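Local coordinates for response regulator CheY-like protein (Mesorhizobium loti, PDB 3SNK) that probably serves as the receiver-like domain at the N-terminal end of a larger pilus assembly protein thought to bind and hydrolyse ATP, at residues A31-A36 / K116-K121; I62-L67 / N125-H130; P76-A81 / V106-S111; V104-R107 / D112-H115. All coordinates share one frame; numbering follows the deposited sequence.

Interaction 1 of 4, residues A31-A36 / K116-K121; sequences ATRLDA and KPLDGK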
loop_
_atom_site.group_PDB
_atom_site.type_symbol
_atom_site.label_atom_id
_atom_site.label_comp_id
_atom_site.label_asym_id
_atom_site.label_seq_id
_atom_site.Cartn_x
_atom_site.Cartn_y
_atom_site.Cartn_z
ATOM N N ALA A 31 -2.674 1.403 10.764
ATOM C CA ALA A 31 -1.597 0.943 11.652
ATOM C C ALA A 31 -2.170 0.335 12.931
ATOM O O ALA A 31 -1.697 -0.714 13.348
ATOM C CB ALA A 31 -0.636 2.066 11.991
ATOM N N THR A 32 -3.222 0.951 13.514
ATOM C CA THR A 32 -3.880 0.446 14.714
ATOM C C THR A 32 -4.474 -0.949 14.440
ATOM O O THR A 32 -4.285 -1.857 15.248
ATOM C CB THR A 32 -4.947 1.434 15.204
ATOM O OG1 THR A 32 -4.312 2.685 15.468
ATOM C CG2 THR A 32 -5.633 0.982 16.477
ATOM N N ARG A 33 -5.227 -1.094 13.345
ATOM C CA ARG A 33 -5.871 -2.371 12.981
ATOM C C ARG A 33 -4.882 -3.512 12.852
ATOM O O ARG A 33 -5.115 -4.599 13.389
ATOM C CB ARG A 33 -6.659 -2.253 11.662
ATOM C CG ARG A 33 -8.076 -1.745 11.880
ATOM C CD ARG A 33 -8.929 -1.782 10.631
ATOM N NE ARG A 33 -10.236 -1.168 10.872
ATOM C CZ ARG A 33 -10.673 -0.057 10.279
ATOM N NH1 ARG A 33 -9.920 0.564 9.375
ATOM N NH2 ARG A 33 -11.873 0.429 10.571
ATOM N N LEU A 34 -3.791 -3.271 12.143
ATOM C CA LEU A 34 -2.796 -4.304 11.858
ATOM C C LEU A 34 -1.929 -4.601 13.069
ATOM O O LEU A 34 -1.598 -5.767 13.290
ATOM C CB LEU A 34 -1.929 -3.919 10.641
ATOM C CG LEU A 34 -2.645 -3.847 9.275
ATOM C CD1 LEU A 34 -1.632 -3.584 8.152
ATOM C CD2 LEU A 34 -3.413 -5.149 8.952
ATOM N N ASP A 35 -1.589 -3.569 13.863
ATOM C CA ASP A 35 -0.813 -3.730 15.085
ATOM C C ASP A 35 -1.628 -4.462 16.168
ATOM O O ASP A 35 -1.020 -5.160 16.980
ATOM C CB ASP A 35 -0.276 -2.381 15.602
ATOM C CG ASP A 35 1.025 -1.935 14.922
ATOM O OD1 ASP A 35 1.594 -2.725 14.155
ATOM O OD2 ASP A 35 1.481 -0.804 15.192
ATOM N N ALA A 36 -2.987 -4.331 16.174
ATOM C CA ALA A 36 -3.851 -5.047 17.128
ATOM C C ALA A 36 -3.832 -6.567 16.838
ATOM O O ALA A 36 -4.012 -7.361 17.753
ATOM C CB ALA A 36 -5.270 -4.512 17.087
ATOM N N LYS A 116 -11.961 3.685 -0.676
ATOM C CA LYS A 116 -12.152 4.490 0.535
ATOM C C LYS A 116 -13.621 4.937 0.715
ATOM O O LYS A 116 -14.242 5.347 -0.271
ATOM C CB LYS A 116 -11.250 5.724 0.498
ATOM C CG LYS A 116 -9.980 5.601 1.318
ATOM C CD LYS A 116 -9.198 6.908 1.274
ATOM C CE LYS A 116 -7.912 6.864 2.055
ATOM N NZ LYS A 116 -7.198 8.158 1.970
ATOM N N PRO A 117 -14.200 4.906 1.946
ATOM C CA PRO A 117 -13.610 4.458 3.226
ATOM C C PRO A 117 -13.559 2.935 3.310
ATOM O O PRO A 117 -14.567 2.271 3.045
ATOM C CB PRO A 117 -14.553 5.075 4.275
ATOM C CG PRO A 117 -15.887 5.150 3.597
ATOM C CD PRO A 117 -15.604 5.351 2.123
ATOM N N LEU A 118 -12.380 2.369 3.622
ATOM C CA LEU A 118 -12.300 0.910 3.678
ATOM C C LEU A 118 -12.852 0.392 4.989
ATOM O O LEU A 118 -12.646 1.009 6.034
ATOM C CB LEU A 118 -10.891 0.325 3.405
ATOM C CG LEU A 118 -9.636 0.892 4.104
ATOM C CD1 LEU A 118 -9.533 0.460 5.568
ATOM C CD2 LEU A 118 -8.394 0.371 3.417
ATOM N N ASP A 119 -13.591 -0.725 4.920
ATOM C CA ASP A 119 -14.124 -1.379 6.109
ATOM C C ASP A 119 -13.004 -2.237 6.711
ATOM O O ASP A 119 -12.019 -2.552 6.018
ATOM C CB ASP A 119 -15.398 -2.205 5.797
ATOM C CG ASP A 119 -15.282 -3.172 4.629
ATOM O OD1 ASP A 119 -14.996 -2.711 3.499
ATOM O OD2 ASP A 119 -15.537 -4.381 4.832
ATOM N N GLY A 120 -13.136 -2.549 7.999
ATOM C CA GLY A 120 -12.170 -3.345 8.750
ATOM C C GLY A 120 -11.865 -4.679 8.106
ATOM O O GLY A 120 -10.704 -4.961 7.782
ATOM N N LYS A 121 -12.929 -5.469 7.854
ATOM C CA LYS A 121 -12.890 -6.807 7.267
ATOM C C LYS A 121 -12.125 -6.874 5.930
ATOM O O LYS A 121 -11.319 -7.785 5.755
ATOM C CB LYS A 121 -14.314 -7.344 7.069
#

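Interaction 2 of 4, residues I62-L67 / N125-H130; sequences IVILDL and NAVTFH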
loop_
_atom_site.group_PDB
_atom_site.type_symbol
_atom_site.label_atom_id
_atom_site.label_comp_id
_atom_site.label_asym_id
_atom_site.label_seq_id
_atom_site.Cartn_x
_atom_site.Cartn_y
_atom_site.Cartn_z
ATOM N N ILE A 62 4.565 -6.882 2.912
ATOM C CA ILE A 62 3.415 -6.275 2.237
ATOM C C ILE A 62 3.587 -4.789 2.190
ATOM O O ILE A 62 4.022 -4.192 3.173
ATOM C CB ILE A 62 2.064 -6.610 2.982
ATOM C CG1 ILE A 62 1.794 -8.105 3.070
ATOM C CG2 ILE A 62 0.853 -5.885 2.366
ATOM C CD1 ILE A 62 1.061 -8.470 4.326
ATOM N N VAL A 63 3.146 -4.180 1.092
ATOM C CA VAL A 63 3.090 -2.737 0.927
ATOM C C VAL A 63 1.619 -2.324 0.844
ATOM O O VAL A 63 0.829 -2.977 0.159
ATOM C CB VAL A 63 3.894 -2.255 -0.306
ATOM C CG1 VAL A 63 3.640 -0.782 -0.609
ATOM C CG2 VAL A 63 5.375 -2.481 -0.087
ATOM N N ILE A 64 1.252 -1.250 1.534
ATOM C CA ILE A 64 -0.093 -0.680 1.449
ATOM C C ILE A 64 0.084 0.711 0.909
ATOM O O ILE A 64 0.773 1.551 1.515
ATOM C CB ILE A 64 -0.924 -0.734 2.739
ATOM C CG1 ILE A 64 -1.101 -2.197 3.192
ATOM C CG2 ILE A 64 -2.297 -0.054 2.525
ATOM C CD1 ILE A 64 -1.615 -2.379 4.586
ATOM N N LEU A 65 -0.469 0.938 -0.267
ATOM C CA LEU A 65 -0.267 2.219 -0.909
ATOM C C LEU A 65 -1.601 2.956 -1.037
ATOM O O LEU A 65 -2.518 2.499 -1.713
ATOM C CB LEU A 65 0.442 2.037 -2.268
ATOM C CG LEU A 65 0.705 3.288 -3.112
ATOM C CD1 LEU A 65 1.689 4.251 -2.420
ATOM C CD2 LEU A 65 1.212 2.898 -4.482
ATOM N N ASP A 66 -1.706 4.072 -0.312
ATOM C CA ASP A 66 -2.882 4.934 -0.380
ATOM C C ASP A 66 -2.658 5.945 -1.490
ATOM O O ASP A 66 -1.895 6.892 -1.316
ATOM C CB ASP A 66 -3.141 5.643 0.964
ATOM C CG ASP A 66 -4.312 6.619 0.979
ATOM O OD1 ASP A 66 -5.162 6.550 0.050
ATOM O OD2 ASP A 66 -4.421 7.409 1.963
ATOM N N LEU A 67 -3.315 5.723 -2.628
ATOM C CA LEU A 67 -3.222 6.568 -3.815
ATOM C C LEU A 67 -4.129 7.802 -3.727
ATOM O O LEU A 67 -3.877 8.787 -4.422
ATOM C CB LEU A 67 -3.580 5.740 -5.055
ATOM C CG LEU A 67 -2.585 4.635 -5.390
ATOM C CD1 LEU A 67 -3.221 3.592 -6.233
ATOM C CD2 LEU A 67 -1.353 5.221 -6.079
ATOM N N ASN A 125 -8.817 -9.044 5.323
ATOM C CA ASN A 125 -8.921 -10.122 4.344
ATOM C C ASN A 125 -7.767 -10.038 3.344
ATOM O O ASN A 125 -7.167 -11.061 3.002
ATOM C CB ASN A 125 -10.256 -10.055 3.602
ATOM C CG ASN A 125 -11.442 -10.627 4.350
ATOM O OD1 ASN A 125 -11.451 -10.769 5.586
ATOM N ND2 ASN A 125 -12.488 -10.948 3.602
ATOM N N ALA A 126 -7.444 -8.808 2.898
ATOM C CA ALA A 126 -6.372 -8.558 1.938
ATOM C C ALA A 126 -4.997 -8.877 2.537
ATOM O O ALA A 126 -4.212 -9.563 1.898
ATOM C CB ALA A 126 -6.428 -7.124 1.459
ATOM N N VAL A 127 -4.730 -8.456 3.770
ATOM C CA VAL A 127 -3.431 -8.685 4.406
ATOM C C VAL A 127 -3.229 -10.182 4.791
ATOM O O VAL A 127 -2.153 -10.722 4.527
ATOM C CB VAL A 127 -3.214 -7.726 5.614
ATOM C CG1 VAL A 127 -1.885 -8.000 6.311
ATOM C CG2 VAL A 127 -3.252 -6.272 5.152
ATOM N N THR A 128 -4.241 -10.828 5.410
ATOM C CA THR A 128 -4.139 -12.215 5.883
ATOM C C THR A 128 -4.100 -13.221 4.751
ATOM O O THR A 128 -3.566 -14.308 4.960
ATOM C CB THR A 128 -5.242 -12.589 6.881
ATOM O OG1 THR A 128 -6.516 -12.469 6.251
ATOM C CG2 THR A 128 -5.160 -11.783 8.183
ATOM N N PHE A 129 -4.628 -12.868 3.561
ATOM C CA PHE A 129 -4.579 -13.714 2.363
ATOM C C PHE A 129 -3.121 -14.032 1.984
ATOM O O PHE A 129 -2.847 -15.113 1.462
ATOM C CB PHE A 129 -5.289 -13.027 1.180
ATOM C CG PHE A 129 -5.237 -13.788 -0.126
ATOM C CD1 PHE A 129 -6.152 -14.802 -0.396
ATOM C CD2 PHE A 129 -4.257 -13.510 -1.074
ATOM C CE1 PHE A 129 -6.077 -15.535 -1.586
ATOM C CE2 PHE A 129 -4.183 -14.241 -2.266
ATOM C CZ PHE A 129 -5.096 -15.249 -2.514
ATOM N N HIS A 130 -2.196 -13.089 2.228
ATOM C CA HIS A 130 -0.785 -13.286 1.884
ATOM C C HIS A 130 0.013 -13.945 3.039
ATOM O O HIS A 130 1.228 -14.103 2.913
ATOM C CB HIS A 130 -0.156 -11.952 1.460
ATOM C CG HIS A 130 -0.846 -11.332 0.283
ATOM N ND1 HIS A 130 -0.652 -11.810 -1.009
ATOM C CD2 HIS A 130 -1.736 -10.314 0.242
ATOM C CE1 HIS A 130 -1.408 -11.054 -1.785
ATOM N NE2 HIS A 130 -2.078 -10.137 -1.077
#

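Interaction 3 of 4, residues P76-A81 / V106-S111; sequences PGIVEA and VRMNAS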
loop_
_atom_site.group_PDB
_atom_site.type_symbol
_atom_site.label_atom_id
_atom_site.label_comp_id
_atom_site.label_asym_id
_atom_site.label_seq_id
_atom_site.Cartn_x
_atom_site.Cartn_y
_atom_site.Cartn_z
ATOM N N PRO A 76 5.921 10.186 -13.455
ATOM C CA PRO A 76 6.588 9.505 -14.581
ATOM C C PRO A 76 7.167 8.091 -14.373
ATOM O O PRO A 76 6.965 7.243 -15.255
ATOM C CB PRO A 76 7.691 10.492 -15.006
ATOM C CG PRO A 76 7.603 11.662 -14.064
ATOM C CD PRO A 76 6.246 11.629 -13.455
ATOM N N GLY A 77 7.889 7.820 -13.293
ATOM C CA GLY A 77 8.452 6.467 -13.169
ATOM C C GLY A 77 7.796 5.559 -12.143
ATOM O O GLY A 77 8.471 4.692 -11.578
ATOM N N ILE A 78 6.476 5.723 -11.919
ATOM C CA ILE A 78 5.731 4.997 -10.895
ATOM C C ILE A 78 5.744 3.448 -11.049
ATOM O O ILE A 78 5.934 2.763 -10.043
ATOM C CB ILE A 78 4.269 5.539 -10.718
ATOM C CG1 ILE A 78 3.570 4.943 -9.464
ATOM C CG2 ILE A 78 3.407 5.384 -11.964
ATOM C CD1 ILE A 78 4.344 5.111 -8.181
ATOM N N VAL A 79 5.544 2.908 -12.262
ATOM C CA VAL A 79 5.508 1.453 -12.483
ATOM C C VAL A 79 6.908 0.859 -12.291
ATOM O O VAL A 79 7.024 -0.254 -11.741
ATOM C CB VAL A 79 4.873 1.075 -13.845
ATOM C CG1 VAL A 79 4.929 -0.433 -14.088
ATOM C CG2 VAL A 79 3.414 1.575 -13.903
ATOM N N GLU A 80 7.947 1.626 -12.673
ATOM C CA GLU A 80 9.350 1.236 -12.507
ATOM C C GLU A 80 9.709 1.271 -11.036
ATOM O O GLU A 80 10.434 0.390 -10.585
ATOM C CB GLU A 80 10.308 2.141 -13.299
ATOM C CG GLU A 80 10.215 2.019 -14.809
ATOM C CD GLU A 80 9.185 2.911 -15.481
ATOM O OE1 GLU A 80 8.284 3.441 -14.788
ATOM O OE2 GLU A 80 9.259 3.042 -16.722
ATOM N N ALA A 81 9.190 2.270 -10.281
ATOM C CA ALA A 81 9.425 2.365 -8.836
ATOM C C ALA A 81 8.765 1.182 -8.112
ATOM O O ALA A 81 9.315 0.708 -7.119
ATOM C CB ALA A 81 8.932 3.696 -8.271
ATOM N N VAL A 106 -3.245 -1.071 -13.081
ATOM C CA VAL A 106 -3.145 -2.427 -13.604
ATOM C C VAL A 106 -1.650 -2.794 -13.763
ATOM O O VAL A 106 -1.251 -3.858 -13.304
ATOM C CB VAL A 106 -3.941 -2.660 -14.913
ATOM C CG1 VAL A 106 -3.522 -3.967 -15.587
ATOM C CG2 VAL A 106 -5.440 -2.661 -14.652
ATOM N N ARG A 107 -0.835 -1.893 -14.340
ATOM C CA ARG A 107 0.587 -2.144 -14.560
ATOM C C ARG A 107 1.355 -2.241 -13.253
ATOM O O ARG A 107 2.394 -2.887 -13.217
ATOM C CB ARG A 107 1.218 -1.070 -15.447
ATOM C CG ARG A 107 0.704 -1.092 -16.872
ATOM C CD ARG A 107 1.661 -0.384 -17.812
ATOM N NE ARG A 107 1.774 1.045 -17.527
ATOM C CZ ARG A 107 0.985 1.978 -18.048
ATOM N NH1 ARG A 107 0.006 1.641 -18.882
ATOM N NH2 ARG A 107 1.165 3.256 -17.740
HETATM N N MSE A 108 0.859 -1.598 -12.190
HETATM C CA MSE A 108 1.479 -1.657 -10.871
HETATM C C MSE A 108 1.250 -2.993 -10.176
HETATM O O MSE A 108 1.860 -3.239 -9.149
HETATM C CB MSE A 108 1.046 -0.490 -9.994
HETATM C CG MSE A 108 1.846 0.756 -10.351
HETATM SE SE MSE A 108 1.114 2.090 -9.285
HETATM C CE MSE A 108 2.300 1.759 -7.728
ATOM N N ASN A 109 0.409 -3.868 -10.733
ATOM C CA ASN A 109 0.278 -5.242 -10.274
ATOM C C ASN A 109 0.011 -5.339 -8.743
ATOM O O ASN A 109 0.773 -5.968 -7.980
ATOM C CB ASN A 109 1.571 -6.029 -10.678
ATOM C CG ASN A 109 1.457 -7.517 -10.519
ATOM O OD1 ASN A 109 0.388 -8.064 -10.270
ATOM N ND2 ASN A 109 2.553 -8.217 -10.693
ATOM N N ALA A 110 -1.084 -4.703 -8.318
ATOM C CA ALA A 110 -1.562 -4.757 -6.949
ATOM C C ALA A 110 -2.418 -6.001 -6.789
ATOM O O ALA A 110 -3.101 -6.393 -7.734
ATOM C CB ALA A 110 -2.355 -3.498 -6.621
ATOM N N SER A 111 -2.357 -6.664 -5.624
ATOM C CA SER A 111 -3.161 -7.873 -5.402
ATOM C C SER A 111 -4.582 -7.484 -5.069
ATOM O O SER A 111 -5.523 -8.178 -5.465
ATOM C CB SER A 111 -2.576 -8.719 -4.278
ATOM O OG SER A 111 -2.711 -8.079 -3.019
#

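Interaction 4 of 4, residues V104-R107 / D112-H115; sequences VLVR and DWLH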
loop_
_atom_site.group_PDB
_atom_site.type_symbol
_atom_site.label_atom_id
_atom_site.label_comp_id
_atom_site.label_asym_id
_atom_site.label_seq_id
_atom_site.Cartn_x
_atom_site.Cartn_y
_atom_site.Cartn_z
ATOM N N VAL A 104 -2.523 2.472 -15.279
ATOM C CA VAL A 104 -1.282 2.570 -14.509
ATOM C C VAL A 104 -1.398 1.622 -13.341
ATOM O O VAL A 104 -0.458 0.866 -13.102
ATOM C CB VAL A 104 -0.947 4.016 -14.043
ATOM C CG1 VAL A 104 0.357 4.041 -13.256
ATOM C CG2 VAL A 104 -0.876 4.982 -15.223
ATOM N N LEU A 105 -2.558 1.652 -12.622
ATOM C CA LEU A 105 -2.820 0.773 -11.486
ATOM C C LEU A 105 -2.711 -0.712 -11.910
ATOM O O LEU A 105 -2.116 -1.504 -11.191
ATOM C CB LEU A 105 -4.179 1.063 -10.801
ATOM C CG LEU A 105 -4.480 0.250 -9.527
ATOM C CD1 LEU A 105 -3.401 0.431 -8.462
ATOM C CD2 LEU A 105 -5.824 0.593 -8.959
ATOM N N VAL A 106 -3.245 -1.071 -13.081
ATOM C CA VAL A 106 -3.145 -2.427 -13.604
ATOM C C VAL A 106 -1.650 -2.794 -13.763
ATOM O O VAL A 106 -1.251 -3.858 -13.304
ATOM C CB VAL A 106 -3.941 -2.660 -14.913
ATOM C CG1 VAL A 106 -3.522 -3.967 -15.587
ATOM C CG2 VAL A 106 -5.440 -2.661 -14.652
ATOM N N ARG A 107 -0.835 -1.893 -14.340
ATOM C CA ARG A 107 0.587 -2.144 -14.560
ATOM C C ARG A 107 1.355 -2.241 -13.253
ATOM O O ARG A 107 2.394 -2.887 -13.217
ATOM C CB ARG A 107 1.218 -1.070 -15.447
ATOM C CG ARG A 107 0.704 -1.092 -16.872
ATOM C CD ARG A 107 1.661 -0.384 -17.812
ATOM N NE ARG A 107 1.774 1.045 -17.527
ATOM C CZ ARG A 107 0.985 1.978 -18.048
ATOM N NH1 ARG A 107 0.006 1.641 -18.882
ATOM N NH2 ARG A 107 1.165 3.256 -17.740
ATOM N N ASP A 112 -4.749 -6.345 -4.361
ATOM C CA ASP A 112 -6.071 -5.888 -3.986
ATOM C C ASP A 112 -6.264 -4.394 -4.291
ATOM O O ASP A 112 -5.350 -3.601 -4.115
ATOM C CB ASP A 112 -6.336 -6.180 -2.487
ATOM C CG ASP A 112 -6.131 -7.641 -2.066
ATOM O OD1 ASP A 112 -7.068 -8.443 -2.230
ATOM O OD2 ASP A 112 -5.030 -7.970 -1.563
ATOM N N TRP A 113 -7.465 -4.032 -4.748
ATOM C CA TRP A 113 -7.883 -2.658 -5.012
ATOM C C TRP A 113 -9.001 -2.256 -4.030
ATOM O O TRP A 113 -10.167 -2.531 -4.287
ATOM C CB TRP A 113 -8.387 -2.503 -6.439
ATOM C CG TRP A 113 -7.399 -2.638 -7.562
ATOM C CD1 TRP A 113 -6.072 -2.957 -7.489
ATOM C CD2 TRP A 113 -7.713 -2.520 -8.949
ATOM N NE1 TRP A 113 -5.539 -3.043 -8.755
ATOM C CE2 TRP A 113 -6.524 -2.765 -9.672
ATOM C CE3 TRP A 113 -8.888 -2.201 -9.655
ATOM C CZ2 TRP A 113 -6.469 -2.675 -11.067
ATOM C CZ3 TRP A 113 -8.833 -2.127 -11.037
ATOM C CH2 TRP A 113 -7.641 -2.381 -11.729
ATOM N N LEU A 114 -8.654 -1.608 -2.926
ATOM C CA LEU A 114 -9.650 -1.230 -1.926
ATOM C C LEU A 114 -10.095 0.203 -2.146
ATOM O O LEU A 114 -9.291 1.050 -2.541
ATOM C CB LEU A 114 -9.100 -1.446 -0.507
ATOM C CG LEU A 114 -8.511 -2.863 -0.222
ATOM C CD1 LEU A 114 -7.857 -2.921 1.152
ATOM C CD2 LEU A 114 -9.573 -3.963 -0.344
ATOM N N HIS A 115 -11.395 0.455 -1.965
ATOM C CA HIS A 115 -12.035 1.750 -2.180
ATOM C C HIS A 115 -12.345 2.402 -0.832
ATOM O O HIS A 115 -12.908 1.752 0.049
ATOM C CB HIS A 115 -13.303 1.552 -3.044
ATOM C CG HIS A 115 -13.997 2.815 -3.463
ATOM N ND1 HIS A 115 -13.460 3.655 -4.431
ATOM C CD2 HIS A 115 -15.203 3.308 -3.079
ATOM C CE1 HIS A 115 -14.330 4.648 -4.570
ATOM N NE2 HIS A 115 -15.394 4.487 -3.775
HETATM O O HOH W 1 -3.021 -3.597 -10.026
#

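Interaction 1 of 4, residues A31-A36 / K116-K121
Arg-33 reaches off helix 24-36 and lays its guanidinium against the start of helix 120-129, at Gly-120. CB points toward that neighbouring turn, and CG through NE run out fully extended (chi2 -173°, chi3 -175°). Arg-33 CD is the first atom to make contact, 4.1 Å from Gly-120 CA. Arg-33 NE comes nearer, 3.6 Å from the same Gly-120 CA, which lies over one face of the guanidinium, offset toward its rim. Arg-33 CZ is 3.9 Å from Gly-120 CA, while Arg-33 NH2 passes 4.1 Å from Gly-120 N, too loosely to bond. Arg-33 NH1 ends beside the methyl CD1 of Leu-118, at 3.8 Å and at a slant to the plane. Arg-33 and Leu-118 run alongside one another, pointing opposite ways. Cut back to alanine, Arg-33 would probably leave Gly-120 CA and the Leu-118 methyl without their cover and weaken this surface link between the two helices. Asp-119 takes the N-cap position just ahead of Gly-120. A cis peptide precedes Pro-117, and Lys-116 makes salt bridges to Asp-23 and Asp-66; this lysine and cis-proline pair after the last strand is a hallmark of the CheY-like receiver fold.

Interaction 2 of 4, residues I62-L67 / N125-H130
Ile-62 extends its CD1 methyl over the CG1 methyl of Val-127, 3.6 Å away, at the heart of a CheY-like receiver domain. Here the central strand 62-68 of a five-stranded parallel sheet is covered by the final helix, 120-129, in the layered alpha/beta/alpha packing of that fold. The two side chains cross obliquely. Ile-62 CG1 sits anti to the carbonyl carbon, beside the backbone N, and chi2 of 147° turns CD1 some 30° short of full extension, over the end of the valine. Ile-62 CD1 also lies 3.9 Å from Val-127 O, so it touches helix backbone as well as side chain. All three residues of the contact, Ile-62, Ile-64 and Val-127, are buried, and only carbon meets carbon between their side chains. Leu-34 of helix 24-36 packs on both Ile-64 and Val-127, and Ile-91 of the adjacent strand touches Ile-62 and Val-127, closing the apolar cluster around them. Just past the helix, His-130 points its CB toward the strand without touching it, and its NE2 is hydrogen-bonded to Ser-111 OG. Val-127 spreads its two branches along the strand: CG1 goes to Ile-62, while Val-127 CG2 faces Ile-64 CD1 at a looser 4.3 Å.

Interaction 3 of 4, residues P76-A81 / V106-S111
Val-79 straddles the Arg-107/Met-108 backbone, with both of its methyls against Arg-107 CB. Val-79 CG1 also lies 3.6 Å from the carbonyl O of Arg-107. Val-79 CG2, 3.8 Å from Arg-107 CB, is also 4.0 Å from Met-108 CG. Arg-107 crosses the valine at about a right angle; its chain bends at chi3 (-65°), bringing Arg-107 NE within 4.0 Å of Val-79 CG2, with the guanidinium slanted to that methyl. Met-108, modelled as selenomethionine, goes past the valine into the interior. It is straight through chi2 (176°) and then bends at chi3 (88°), and this last bend helps lay its end across Ile-78. Ile-78 holds CG1 anti to its own backbone N, which takes Ile-78 CG1 across to Met-108 SE at 3.8 Å, and Ile-78 CD1 is 4.0 Å from Met-108 CE. The contact is thus greasy inside and open to solvent at the arginine. Arg-82 bonds to the carbonyls of Met-108 and Asn-109. Short helix 78-82 in this way leans on helix 99-107 and the residues that follow it, with Val-104 of that helix touching both Ile-78 and Val-79, while Met-108 reaches Leu-90 of strand 90-94 beneath.

Interaction 4 of 4, residues V104-R107 / D112-H115
Leu-105 on helix 99-107 and Trp-113 on strand 112-115 stand opposite each other with their CA atoms 8.9 Å apart, each CB aimed at the other element, where the helix of a beta-alpha-beta unit packs on its second strand. The side chains approach from opposite directions and meet over the indole face. Leu-105 CD2 sits 3.5 Å from the centroid of the five-membered ring of Trp-113, only 10° off its normal, a well-centred CH-pi contact. Leu-105 CG is anti to the backbone N (chi1 -175°), which, with chi2 of 57°, carries CD2 over the ring; Leu-105 CG itself lies 3.5 Å from Trp-113 NE1. Val-106 meets the indole differently: its CG2 lies at the ring edge, near the plane, 3.7 Å from Trp-113 CH2. Also near that plane, a water accepts the indole N-H, its O 2.9 Å from Trp-113 NE1, and donates to the carbonyl O of Leu-105 at 2.6 Å. Helix backbone and indole are therefore joined through one solvent molecule. With alanine at Leu-105, the indole face would probably lose this cover, a gap would open between helix and strand, and the ring would be freer to tilt. Leu-105 also touches Ala-92, so it spans two strands of the sheet. The chemistry implies a division of labour: apolar carbon at face and edge limits the tilt of the ring, while the bridging water gives the indole N-H a partner and ties it to Leu-105 O, although Trp-113 itself lies at an exposed edge of the domain.

In the fold
Interactions 1 and 2 share helix 120-129 and form one packed region: Leu-34 CD1 is 3.8 Å from Ile-64 CD1, and Lys-116 NZ makes a 2.9 Å salt bridge to Asp-66 OD2. Asp-66 and Lys-116, with Asp-23, probably mark the phosphorylation site of receiver domains. Interactions 3 and 4 share Val-106 and Arg-107 and lie across the sheet, with Ile-78 CG2 3.6 Å from Val-104 CG1. Interaction 2 connects the halves: Leu-65 CD2 is 3.6 Å from Met-108 CE, and Leu-67 CD1 is 3.9 Å from Leu-105 CD1. Interactions 1 and 3 lie farthest apart, their centres about 24 Å from each other.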